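Long-range contacts in indole-3-acetic acid-amido synthetase GH3.15 (Arabidopsis thaliana, PDB 6E1Q), which joins glutamine, and possibly cysteine, to the auxin precursor indole-3-butyric acid in an ATP-dependent amide-forming reaction, and accepts the herbicide 2,4-DB as well: residues R38-Y44 / D84-R89; S282-K288 / F314-L319; Y356-V362 / D390-T396; A447-A451 / T506-L511. One frame throughout, in Å; residues are numbered along the deposited sequence. Where two conformers were deposited one is given.

Contact 1: residues R38-Y44 / D84-R89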
# COMPACT_ATOMS: atom_id res chain seq x y z
N ARG A 38 19.24 -4.19 -25.65
CA ARG A 38 19.06 -5.59 -25.30
C ARG A 38 17.73 -6.14 -25.81
O ARG A 38 17.64 -7.34 -26.10
CB ARG A 38 19.18 -5.78 -23.78
CG ARG A 38 20.64 -5.91 -23.32
CD ARG A 38 20.86 -5.63 -21.82
NE ARG A 38 22.22 -5.12 -21.57
CZ ARG A 38 22.67 -4.70 -20.38
NH1 ARG A 38 21.89 -4.73 -19.31
NH2 ARG A 38 23.91 -4.26 -20.27
N ASN A 39 16.71 -5.29 -25.94
CA ASN A 39 15.37 -5.74 -26.31
C ASN A 39 15.00 -5.39 -27.74
O ASN A 39 13.81 -5.42 -28.10
CB ASN A 39 14.33 -5.17 -25.34
CG ASN A 39 14.51 -5.71 -23.94
OD1 ASN A 39 14.25 -6.89 -23.68
ND2 ASN A 39 14.96 -4.86 -23.03
N ALA A 40 16.00 -5.09 -28.58
CA ALA A 40 15.75 -4.57 -29.92
C ALA A 40 15.07 -5.58 -30.83
O ALA A 40 14.42 -5.19 -31.80
CB ALA A 40 17.08 -4.13 -30.55
N GLN A 41 15.21 -6.88 -30.56
CA GLN A 41 14.59 -7.87 -31.41
C GLN A 41 13.35 -8.51 -30.78
O GLN A 41 12.82 -9.48 -31.33
CB GLN A 41 15.60 -8.95 -31.82
CG GLN A 41 16.71 -8.42 -32.75
CD GLN A 41 16.17 -7.91 -34.09
OE1 GLN A 41 16.17 -6.70 -34.35
NE2 GLN A 41 15.71 -8.82 -34.94
N THR A 42 12.87 -7.98 -29.64
CA THR A 42 11.58 -8.43 -29.13
C THR A 42 10.48 -8.06 -30.13
O THR A 42 10.60 -7.11 -30.91
CB THR A 42 11.24 -7.80 -27.77
OG1 THR A 42 11.13 -6.37 -27.91
CG2 THR A 42 12.29 -8.15 -26.73
N GLU A 43 9.40 -8.84 -30.11
CA GLU A 43 8.29 -8.51 -31.00
C GLU A 43 7.75 -7.12 -30.70
O GLU A 43 7.49 -6.34 -31.61
CB GLU A 43 7.17 -9.55 -30.86
CG GLU A 43 5.89 -9.13 -31.55
CD GLU A 43 4.79 -10.17 -31.48
OE1 GLU A 43 5.07 -11.39 -31.42
OE2 GLU A 43 3.62 -9.75 -31.50
N TYR A 44 7.64 -6.78 -29.41
CA TYR A 44 7.06 -5.49 -29.04
C TYR A 44 7.91 -4.32 -29.54
O TYR A 44 7.41 -3.40 -30.20
CB TYR A 44 6.89 -5.40 -27.52
CG TYR A 44 6.07 -4.18 -27.13
CD1 TYR A 44 4.69 -4.25 -27.10
CD2 TYR A 44 6.68 -2.96 -26.86
CE1 TYR A 44 3.92 -3.16 -26.78
CE2 TYR A 44 5.92 -1.85 -26.53
CZ TYR A 44 4.53 -1.96 -26.49
OH TYR A 44 3.74 -0.89 -26.18
N ASP A 84 10.28 -13.30 -25.49
CA ASP A 84 10.75 -12.27 -26.43
C ASP A 84 9.63 -11.60 -27.21
O ASP A 84 9.92 -10.82 -28.12
CB ASP A 84 11.80 -12.85 -27.40
CG ASP A 84 11.23 -13.87 -28.39
OD1 ASP A 84 10.02 -13.83 -28.71
OD2 ASP A 84 12.01 -14.71 -28.87
N LEU A 85 8.36 -11.90 -26.91
CA LEU A 85 7.31 -10.96 -27.31
C LEU A 85 7.61 -9.57 -26.75
O LEU A 85 7.36 -8.56 -27.42
CB LEU A 85 5.94 -11.44 -26.80
CG LEU A 85 5.35 -12.77 -27.24
CD1 LEU A 85 3.82 -12.78 -27.12
CD2 LEU A 85 5.77 -13.13 -28.64
N ILE A 86 8.13 -9.51 -25.52
CA ILE A 86 8.35 -8.23 -24.85
C ILE A 86 9.73 -8.10 -24.21
O ILE A 86 10.18 -6.96 -23.97
CB ILE A 86 7.26 -7.98 -23.77
CG1 ILE A 86 7.38 -9.04 -22.67
CG2 ILE A 86 5.87 -7.97 -24.38
CD1 ILE A 86 6.46 -8.83 -21.48
N CYS A 87 10.43 -9.18 -23.92
CA CYS A 87 11.63 -9.11 -23.09
C CYS A 87 12.68 -10.08 -23.61
O CYS A 87 12.36 -11.23 -23.95
CB CYS A 87 11.30 -9.41 -21.62
SG CYS A 87 12.63 -9.01 -20.48
N ASP A 88 13.93 -9.63 -23.66
CA ASP A 88 15.03 -10.47 -24.10
C ASP A 88 15.48 -11.47 -23.05
O ASP A 88 16.34 -12.31 -23.33
CB ASP A 88 16.23 -9.62 -24.53
CG ASP A 88 17.09 -9.16 -23.34
OD1 ASP A 88 16.52 -8.81 -22.29
OD2 ASP A 88 18.33 -9.17 -23.46
N ARG A 89 14.96 -11.39 -21.84
CA ARG A 89 15.25 -12.36 -20.81
C ARG A 89 13.99 -13.13 -20.43
O ARG A 89 12.88 -12.64 -20.62
CB ARG A 89 15.87 -11.67 -19.58
CG ARG A 89 17.35 -11.31 -19.81
CD ARG A 89 17.81 -10.09 -19.02
NE ARG A 89 17.18 -8.87 -19.51
CZ ARG A 89 16.29 -8.16 -18.81
NH1 ARG A 89 15.94 -8.56 -17.60
NH2 ARG A 89 15.76 -7.06 -19.33
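The Arg89 guanidinium meets the Asn39 amide at its edge, NH2 of Arg89 lying 4.4 Å from ND2 of Asn39 near the guanidinium plane. Over one face sits Cys87 SG, offset toward the rim, although a second conformer makes this cover doubtful. The Asn39 amide is turned nearly perpendicular to the Asp88 carboxylate, the two planes 79° apart. The Asn39 carbonyl passes the carboxylate by and takes the backbone: Asp88 N bonds to Asn39 OD1 at 2.8 Å, nearly along the C=O axis. Asparagine suits the first residue past the helix, because ND2 reaches back to Ile35 O while OD1 reaches forward. Asp88 turns its carboxylate to Arg89, whose NE lies 2.9 Å from OD1 in a bent salt bridge, on the syn side but tilted from both planes; NH2 of Arg89 goes on to Phe398 O. With an alanine in place of Asp88, NE of Arg89 would probably be left without its charged mate and the guanidinium more able to swing. Thr42 lays CG2 3.5 Å from Cys87 N, while its hydroxyl, between backbone N and carbonyl carbon (chi1 63°), bonds Asn39 O at 2.8 Å and Leu45 N. Next along, Glu43 N bonds to Asp84 O at 2.9 Å and Tyr44 N to Leu85 O at 2.7 Å. Glu43 sends its carboxylate to Arg76. Three amides of the first helical turn are thus satisfied, two by consecutive carbonyls of 84-89 and one by the threonine: an N-capped helix start, entered through a type I turn, docked on the loop before strand 91-97 of the N-terminal domain.

Contact 2: residues S282-K288 / F314-L319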
# COMPACT_ATOMS: atom_id res chain seq x y z
N SER A 282 -6.85 0.39 28.43
CA SER A 282 -6.51 1.11 27.21
C SER A 282 -5.43 0.37 26.45
O SER A 282 -4.38 0.04 27.01
CB SER A 282 -6.04 2.53 27.54
OG SER A 282 -5.74 3.22 26.35
N TRP A 283 -5.67 0.13 25.16
CA TRP A 283 -4.64 -0.43 24.30
C TRP A 283 -3.80 0.65 23.63
O TRP A 283 -3.12 0.37 22.63
CB TRP A 283 -5.28 -1.37 23.27
CG TRP A 283 -5.40 -2.76 23.85
CD1 TRP A 283 -5.77 -3.07 25.13
CD2 TRP A 283 -5.11 -4.00 23.20
NE1 TRP A 283 -5.74 -4.43 25.31
CE2 TRP A 283 -5.34 -5.03 24.14
CE3 TRP A 283 -4.70 -4.34 21.91
CZ2 TRP A 283 -5.17 -6.37 23.83
CZ3 TRP A 283 -4.53 -5.68 21.61
CH2 TRP A 283 -4.76 -6.68 22.56
N GLU A 284 -3.83 1.87 24.17
CA GLU A 284 -2.91 2.90 23.70
C GLU A 284 -1.48 2.39 23.85
O GLU A 284 -1.13 1.77 24.86
CB GLU A 284 -3.09 4.20 24.49
CG GLU A 284 -2.09 5.28 24.06
CD GLU A 284 -2.26 6.60 24.80
OE1 GLU A 284 -1.50 7.54 24.50
OE2 GLU A 284 -3.15 6.70 25.66
N ALA A 285 -0.67 2.62 22.81
CA ALA A 285 0.74 2.23 22.80
C ALA A 285 0.96 0.71 22.85
O ALA A 285 2.09 0.26 23.09
CB ALA A 285 1.51 2.89 23.96
N ILE A 286 -0.08 -0.10 22.62
CA ILE A 286 0.06 -1.56 22.69
C ILE A 286 1.19 -2.07 21.80
O ILE A 286 1.87 -3.05 22.16
CB ILE A 286 -1.28 -2.24 22.33
CG1 ILE A 286 -1.22 -3.75 22.62
CG2 ILE A 286 -1.63 -1.99 20.88
CD1 ILE A 286 -0.96 -4.08 24.10
N LEU A 287 1.43 -1.44 20.64
CA LEU A 287 2.46 -1.97 19.75
C LEU A 287 3.84 -1.82 20.37
O LEU A 287 4.65 -2.75 20.32
CB LEU A 287 2.42 -1.29 18.39
CG LEU A 287 1.21 -1.67 17.54
CD1 LEU A 287 1.30 -0.97 16.16
CD2 LEU A 287 1.12 -3.20 17.40
N LYS A 288 4.12 -0.66 20.97
CA LYS A 288 5.39 -0.50 21.66
C LYS A 288 5.46 -1.37 22.90
O LYS A 288 6.52 -1.88 23.25
CB LYS A 288 5.63 0.96 22.05
CG LYS A 288 7.12 1.27 22.21
CD LYS A 288 7.38 2.17 23.39
CE LYS A 288 8.65 3.00 23.15
NZ LYS A 288 9.77 2.19 22.58
N PHE A 314 -1.94 6.22 17.77
CA PHE A 314 -2.50 5.87 19.07
C PHE A 314 -1.97 4.52 19.56
O PHE A 314 -1.59 4.37 20.72
CB PHE A 314 -4.02 5.87 18.98
CG PHE A 314 -4.71 5.33 20.21
CD1 PHE A 314 -4.80 6.08 21.35
CD2 PHE A 314 -5.26 4.05 20.20
CE1 PHE A 314 -5.44 5.59 22.48
CE2 PHE A 314 -5.89 3.56 21.32
CZ PHE A 314 -5.98 4.34 22.46
N TYR A 315 -1.95 3.52 18.68
CA TYR A 315 -1.43 2.21 19.04
C TYR A 315 0.10 2.16 19.10
O TYR A 315 0.64 1.19 19.63
CB TYR A 315 -1.92 1.16 18.05
CG TYR A 315 -3.40 0.88 18.15
CD1 TYR A 315 -3.98 0.53 19.37
CD2 TYR A 315 -4.23 1.01 17.05
CE1 TYR A 315 -5.35 0.29 19.47
CE2 TYR A 315 -5.59 0.77 17.14
CZ TYR A 315 -6.15 0.42 18.34
OH TYR A 315 -7.50 0.18 18.42
N SER A 316 0.79 3.18 18.58
CA SER A 316 2.23 3.09 18.35
C SER A 316 3.05 3.44 19.58
O SER A 316 4.22 3.02 19.65
CB SER A 316 2.65 4.02 17.22
OG SER A 316 2.86 5.34 17.72
N GLY A 317 2.51 4.21 20.51
CA GLY A 317 3.29 4.63 21.66
C GLY A 317 4.53 5.42 21.30
O GLY A 317 5.55 5.31 21.99
N GLY A 318 4.47 6.19 20.22
CA GLY A 318 5.60 7.02 19.84
C GLY A 318 6.60 6.37 18.91
O GLY A 318 7.54 7.05 18.47
N LEU A 319 6.48 5.08 18.62
CA LEU A 319 7.32 4.52 17.56
C LEU A 319 7.07 5.30 16.28
O LEU A 319 5.90 5.52 15.91
CB LEU A 319 7.03 3.05 17.33
CG LEU A 319 7.35 2.15 18.52
CD1 LEU A 319 6.96 0.72 18.21
CD2 LEU A 319 8.83 2.26 18.81
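Glu284 and Phe314 cross at about a right angle: the backbone of Glu284 lies over one face of the phenyl ring, its CA 3.9 Å from the ring centroid and 22° off the normal, a CH-pi contact. Glu284 CB lies 3.4 Å from Phe314 CE1; CG, anti to the backbone N (chi1 178°), then follows the ring's CE1 side. A flat hydrocarbon face suits these aliphatic carbons, and Lys487 touches both side chains from a loop. Tyr315 is used differently. Its edge receives a carbonyl, Trp283 O lying in the ring plane 3.4 Å from Tyr315 CD1, whereas one face of the same ring is covered by Phe314 CD2. Ile286 runs alongside Tyr315, pointing the same way, with CG2 3.8 Å from CD1. With an alanine at Phe314 the CH-pi partner of Glu284 would go, and a gap would probably open beside the face of Tyr315. At the far end Lys288 and Leu319 cross obliquely, their CG atoms meeting at 3.8 Å. Ala285 CB comes within 3.4 Å of Gly317 CA; a side chain on Gly317, whose phi is positive, would collide there, which is reason enough for a glycine. The backbones join directly: Ala285 N bonds to Phe314 O at 2.9 Å and Leu287 N to Tyr315 O, also at 2.9 Å. The amides of the N-cap residue Ala285 and of Leu287 in the first turn are thus paired with carbonyls of the last turn of helix 309-316, so each helix end meets the need of the other, and the facing end dipoles probably attract.

Contact 3: residues Y356-V362 / D390-T396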
# COMPACT_ATOMS: atom_id res chain seq x y z
N TYR A 356 13.86 3.52 -16.76
CA TYR A 356 13.81 4.81 -17.44
C TYR A 356 12.46 5.44 -17.16
O TYR A 356 11.42 4.85 -17.47
CB TYR A 356 14.03 4.67 -18.95
CG TYR A 356 14.13 6.01 -19.67
CD1 TYR A 356 15.28 6.79 -19.58
CD2 TYR A 356 13.06 6.51 -20.41
CE1 TYR A 356 15.37 8.01 -20.22
CE2 TYR A 356 13.14 7.74 -21.05
CZ TYR A 356 14.30 8.49 -20.96
OH TYR A 356 14.41 9.71 -21.59
N PHE A 357 12.47 6.64 -16.59
CA PHE A 357 11.29 7.25 -15.99
C PHE A 357 10.93 8.52 -16.73
O PHE A 357 11.72 9.47 -16.76
CB PHE A 357 11.54 7.56 -14.51
CG PHE A 357 11.89 6.36 -13.68
CD1 PHE A 357 10.94 5.40 -13.40
CD2 PHE A 357 13.16 6.21 -13.16
CE1 PHE A 357 11.27 4.29 -12.64
CE2 PHE A 357 13.48 5.13 -12.39
CZ PHE A 357 12.53 4.16 -12.14
N GLU A 358 9.74 8.55 -17.31
CA GLU A 358 9.16 9.77 -17.85
C GLU A 358 7.95 10.17 -17.02
O GLU A 358 7.47 9.42 -16.16
CB GLU A 358 8.77 9.58 -19.32
CG GLU A 358 9.97 9.32 -20.23
CD GLU A 358 9.53 8.91 -21.62
OE1 GLU A 358 9.03 7.78 -21.78
OE2 GLU A 358 9.70 9.73 -22.56
N PHE A 359 7.44 11.37 -17.28
CA PHE A 359 6.38 11.90 -16.44
C PHE A 359 5.37 12.63 -17.31
O PHE A 359 5.73 13.55 -18.05
CB PHE A 359 6.93 12.79 -15.34
CG PHE A 359 7.75 12.03 -14.35
CD1 PHE A 359 9.10 11.80 -14.58
CD2 PHE A 359 7.15 11.43 -13.24
CE1 PHE A 359 9.85 11.03 -13.70
CE2 PHE A 359 7.89 10.68 -12.36
CZ PHE A 359 9.25 10.48 -12.59
N LEU A 360 4.13 12.20 -17.21
CA LEU A 360 3.03 12.80 -17.93
C LEU A 360 2.39 13.87 -17.05
O LEU A 360 1.94 13.57 -15.93
CB LEU A 360 2.04 11.70 -18.31
CG LEU A 360 0.73 11.99 -19.01
CD1 LEU A 360 0.94 12.94 -20.18
CD2 LEU A 360 0.15 10.64 -19.47
N GLU A 361 2.39 15.12 -17.53
CA GLU A 361 1.72 16.19 -16.81
C GLU A 361 0.24 15.85 -16.64
O GLU A 361 -0.41 15.38 -17.57
CB GLU A 361 1.85 17.52 -17.55
CG GLU A 361 3.26 18.04 -17.72
CD GLU A 361 3.29 19.48 -18.23
OE1 GLU A 361 2.39 19.86 -19.00
OE2 GLU A 361 4.22 20.23 -17.86
N VAL A 362 -0.28 16.11 -15.45
CA VAL A 362 -1.62 15.66 -15.07
C VAL A 362 -2.67 16.76 -15.26
O VAL A 362 -3.73 16.50 -15.83
CB VAL A 362 -1.62 15.13 -13.63
CG1 VAL A 362 -3.03 15.06 -13.09
CG2 VAL A 362 -0.95 13.77 -13.59
N ASP A 390 2.02 18.37 -10.98
CA ASP A 390 1.55 17.00 -10.77
C ASP A 390 1.90 16.17 -11.99
O ASP A 390 1.80 16.65 -13.12
CB ASP A 390 0.04 16.94 -10.53
CG ASP A 390 -0.38 17.50 -9.16
OD1 ASP A 390 0.50 17.79 -8.33
OD2 ASP A 390 -1.59 17.65 -8.90
N TYR A 391 2.27 14.91 -11.76
CA TYR A 391 2.70 14.05 -12.85
C TYR A 391 2.27 12.61 -12.61
O TYR A 391 2.18 12.16 -11.47
CB TYR A 391 4.21 14.08 -13.00
CG TYR A 391 4.81 15.42 -13.38
CD1 TYR A 391 4.95 15.79 -14.72
CD2 TYR A 391 5.29 16.28 -12.41
CE1 TYR A 391 5.53 17.01 -15.07
CE2 TYR A 391 5.87 17.50 -12.74
CZ TYR A 391 5.98 17.86 -14.07
OH TYR A 391 6.57 19.07 -14.39
N GLU A 392 2.05 11.89 -13.71
CA GLU A 392 1.89 10.45 -13.67
C GLU A 392 3.15 9.78 -14.19
O GLU A 392 3.56 10.09 -15.32
CB GLU A 392 0.66 10.02 -14.49
CG GLU A 392 0.55 8.50 -14.61
CD GLU A 392 -0.65 8.02 -15.42
OE1 GLU A 392 -1.29 8.82 -16.14
OE2 GLU A 392 -0.94 6.81 -15.34
N PRO A 393 3.79 8.88 -13.46
CA PRO A 393 5.02 8.26 -13.99
C PRO A 393 4.72 7.37 -15.18
O PRO A 393 3.67 6.72 -15.27
CB PRO A 393 5.55 7.44 -12.80
CG PRO A 393 4.85 8.01 -11.59
CD PRO A 393 3.48 8.40 -12.10
N VAL A 394 5.66 7.36 -16.12
CA VAL A 394 5.61 6.60 -17.35
C VAL A 394 6.94 5.84 -17.40
O VAL A 394 8.00 6.45 -17.61
CB VAL A 394 5.43 7.51 -18.58
CG1 VAL A 394 5.47 6.72 -19.86
CG2 VAL A 394 4.11 8.29 -18.47
N VAL A 395 6.89 4.53 -17.16
CA VAL A 395 8.10 3.76 -16.87
C VAL A 395 8.43 2.84 -18.03
O VAL A 395 7.55 2.25 -18.67
CB VAL A 395 7.98 2.97 -15.55
CG1 VAL A 395 7.62 3.91 -14.39
CG2 VAL A 395 6.96 1.80 -15.68
N THR A 396 9.70 2.65 -18.27
CA THR A 396 10.23 1.76 -19.25
C THR A 396 11.17 0.91 -18.44
O THR A 396 12.07 1.40 -17.82
CB THR A 396 10.94 2.48 -20.34
OG1 THR A 396 9.98 3.12 -21.14
CG2 THR A 396 11.65 1.55 -21.18
O HOH W 1 9.42 5.63 -20.02
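Tyr356 to Glu361 and Asp390 to Thr396 form an antiparallel beta ladder in the GH3 central domain, flanked by strands 379-381 and 404-416. Tyr391 traces one face of it. Its CB rests 3.8 Å from Phe359 CB, and CD1 moves in to 3.6 Å from the same carbon. One atom further, CE1 meets Glu361 CG at 3.6 Å, the two side chains running side by side. The tip leaves the pair, OH bonding to Lys386 N. A long amphipathic tyrosine suits this path, apolar along the ladder and polar where it ends. Further along the same face, Phe359 CE2 reaches Pro393 CB, and Phe359 also stacks on Phe422. Pro393 sits at a non-hydrogen-bonded position, where its missing N-H costs this pair of strands nothing. Tyr356, Glu358 and Leu360 each make two backbone bonds, to Thr396, Val394 and Glu392. The one from Val394 N to Glu358 O is short, 2.7 Å, but comes from above the carbonyl plane, 44° out of it. On the other face, Leu360 CB packs on Val394 CG2. The Glu358 carboxylate, salt-bridged to Lys59 and Arg403, and Glu392, paired with Arg405, have their charges matched there. A water ties this face together, 2.8 Å from Glu358 OE1, 2.9 Å from Val394 O and 2.8 Å from Thr396 OG1.

Contact 4: residues A447-A451 / T506-L511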
# COMPACT_ATOMS: atom_id res chain seq x y z
N ALA A 447 -11.57 15.94 1.55
CA ALA A 447 -12.83 16.43 2.11
C ALA A 447 -13.13 15.76 3.45
O ALA A 447 -13.51 16.42 4.42
CB ALA A 447 -13.97 16.18 1.12
N VAL A 448 -12.99 14.43 3.51
CA VAL A 448 -13.27 13.68 4.73
C VAL A 448 -12.25 14.02 5.82
O VAL A 448 -12.60 14.14 6.99
CB VAL A 448 -13.29 12.16 4.42
CG1 VAL A 448 -13.15 11.34 5.69
CG2 VAL A 448 -14.57 11.79 3.67
N THR A 449 -10.99 14.19 5.43
CA THR A 449 -9.97 14.72 6.34
C THR A 449 -10.40 16.05 6.96
O THR A 449 -10.31 16.24 8.18
CB THR A 449 -8.65 14.88 5.59
OG1 THR A 449 -8.11 13.58 5.31
CG2 THR A 449 -7.63 15.71 6.39
N ASN A 450 -10.83 17.00 6.12
CA ASN A 450 -11.31 18.28 6.65
C ASN A 450 -12.49 18.08 7.58
O ASN A 450 -12.55 18.69 8.65
CB ASN A 450 -11.73 19.22 5.52
CG ASN A 450 -10.55 19.72 4.70
OD1 ASN A 450 -10.72 20.08 3.53
ND2 ASN A 450 -9.38 19.75 5.30
N ALA A 451 -13.44 17.23 7.19
CA ALA A 451 -14.65 17.10 8.00
C ALA A 451 -14.38 16.35 9.30
O ALA A 451 -14.94 16.69 10.34
CB ALA A 451 -15.75 16.41 7.21
N THR A 506 -18.97 20.27 5.58
CA THR A 506 -17.54 20.48 5.41
C THR A 506 -16.99 19.59 4.31
O THR A 506 -16.11 20.01 3.55
CB THR A 506 -16.81 20.24 6.73
OG1 THR A 506 -17.39 21.09 7.72
CG2 THR A 506 -15.32 20.56 6.63
N VAL A 507 -17.48 18.35 4.21
CA VAL A 507 -17.18 17.53 3.04
C VAL A 507 -17.59 18.25 1.77
O VAL A 507 -16.81 18.36 0.81
CB VAL A 507 -17.88 16.16 3.13
CG1 VAL A 507 -17.47 15.30 1.93
CG2 VAL A 507 -17.54 15.45 4.42
N GLU A 508 -18.84 18.72 1.72
CA GLU A 508 -19.35 19.34 0.50
C GLU A 508 -18.53 20.55 0.11
O GLU A 508 -18.21 20.74 -1.06
CB GLU A 508 -20.80 19.76 0.68
CG GLU A 508 -21.77 18.62 0.80
CD GLU A 508 -23.17 19.05 0.45
OE1 GLU A 508 -23.72 19.90 1.18
OE2 GLU A 508 -23.71 18.55 -0.55
N GLU A 509 -18.20 21.40 1.09
CA GLU A 509 -17.45 22.61 0.81
C GLU A 509 -16.06 22.30 0.29
O GLU A 509 -15.44 23.15 -0.35
CB GLU A 509 -17.40 23.47 2.09
CG GLU A 509 -16.58 24.75 2.01
CD GLU A 509 -17.31 25.90 1.31
OE1 GLU A 509 -18.47 25.71 0.88
OE2 GLU A 509 -16.71 26.99 1.18
N SER A 510 -15.58 21.08 0.55
CA SER A 510 -14.26 20.63 0.11
C SER A 510 -14.27 19.94 -1.24
O SER A 510 -13.19 19.63 -1.76
CB SER A 510 -13.67 19.67 1.14
OG SER A 510 -13.28 20.32 2.32
N LEU A 511 -15.44 19.65 -1.82
CA LEU A 511 -15.47 18.98 -3.11
C LEU A 511 -15.24 20.01 -4.21
O LEU A 511 -15.02 21.20 -3.95
CB LEU A 511 -16.78 18.20 -3.27
CG LEU A 511 -17.04 17.13 -2.19
CD1 LEU A 511 -18.43 16.53 -2.33
CD2 LEU A 511 -16.00 16.02 -2.20
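Ala451 and Val507 supply the tightest of the apolar contacts, the methyl CB of Ala451 pressing to 3.5 Å from Val507 CG2, closer than usual for two carbons. The valine straddles two helical turns: its other branch, CG1, anti to the backbone N (chi1 -177°), lies 3.7 Å from Ala447 CB. Ala447 also meets Ser510, CB to CB at 3.5 Å, and Leu511 CD2 at 3.9 Å. Thr506 turns its methyl, CG2, to 3.8 Å from Ala451 CA, while its hydroxyl goes back to Glu502 O. Alanines suit these places because the short segment axes come within 7.9 Å, too near for bulky residues. The polar contact lies at the margin, where Ser510 OG and Asn450 OD1 are 2.8 Å apart. Thr506 O, 3.1 Å from Ser510 OG, competes for the same hydroxyl proton, and Lys446 NZ also bonds to Asn450 OD1. Helices 441-452 and 497-510, inclined at 141° in these segments, form a largely antiparallel pair: Val448 and Ala451 reach strands 461-470 and 477-485, and Leu511 touches Tyr478, as in an alpha/beta layer of helices packed on a sheet, here in the C-terminal domain.

Overall arrangement
The four contacts follow one another along the chain without interlocking: contacts 1 and 2 in the N-terminal domain, contact 3 in the central domain, contact 4 in the C-terminal domain. Contacts 1 and 3 are neighbours, centres 22 Å and nearest atoms about 7 Å apart, on the same side of the molecule; contact 2 lies across the middle of the chain from contact 1, their centres 51 Å apart. Contact 4 is 29 Å, centre to centre, from both 2 and 3. Contact 3 is nearest the active site: the side chain of Pro393 is about 4 Å from those of ATP-binding Tyr326 and Asp408. The side chains of Phe357 and Leu319 lie about 11 and 12 Å from bound (2,4-dichlorophenoxy)acetic acid.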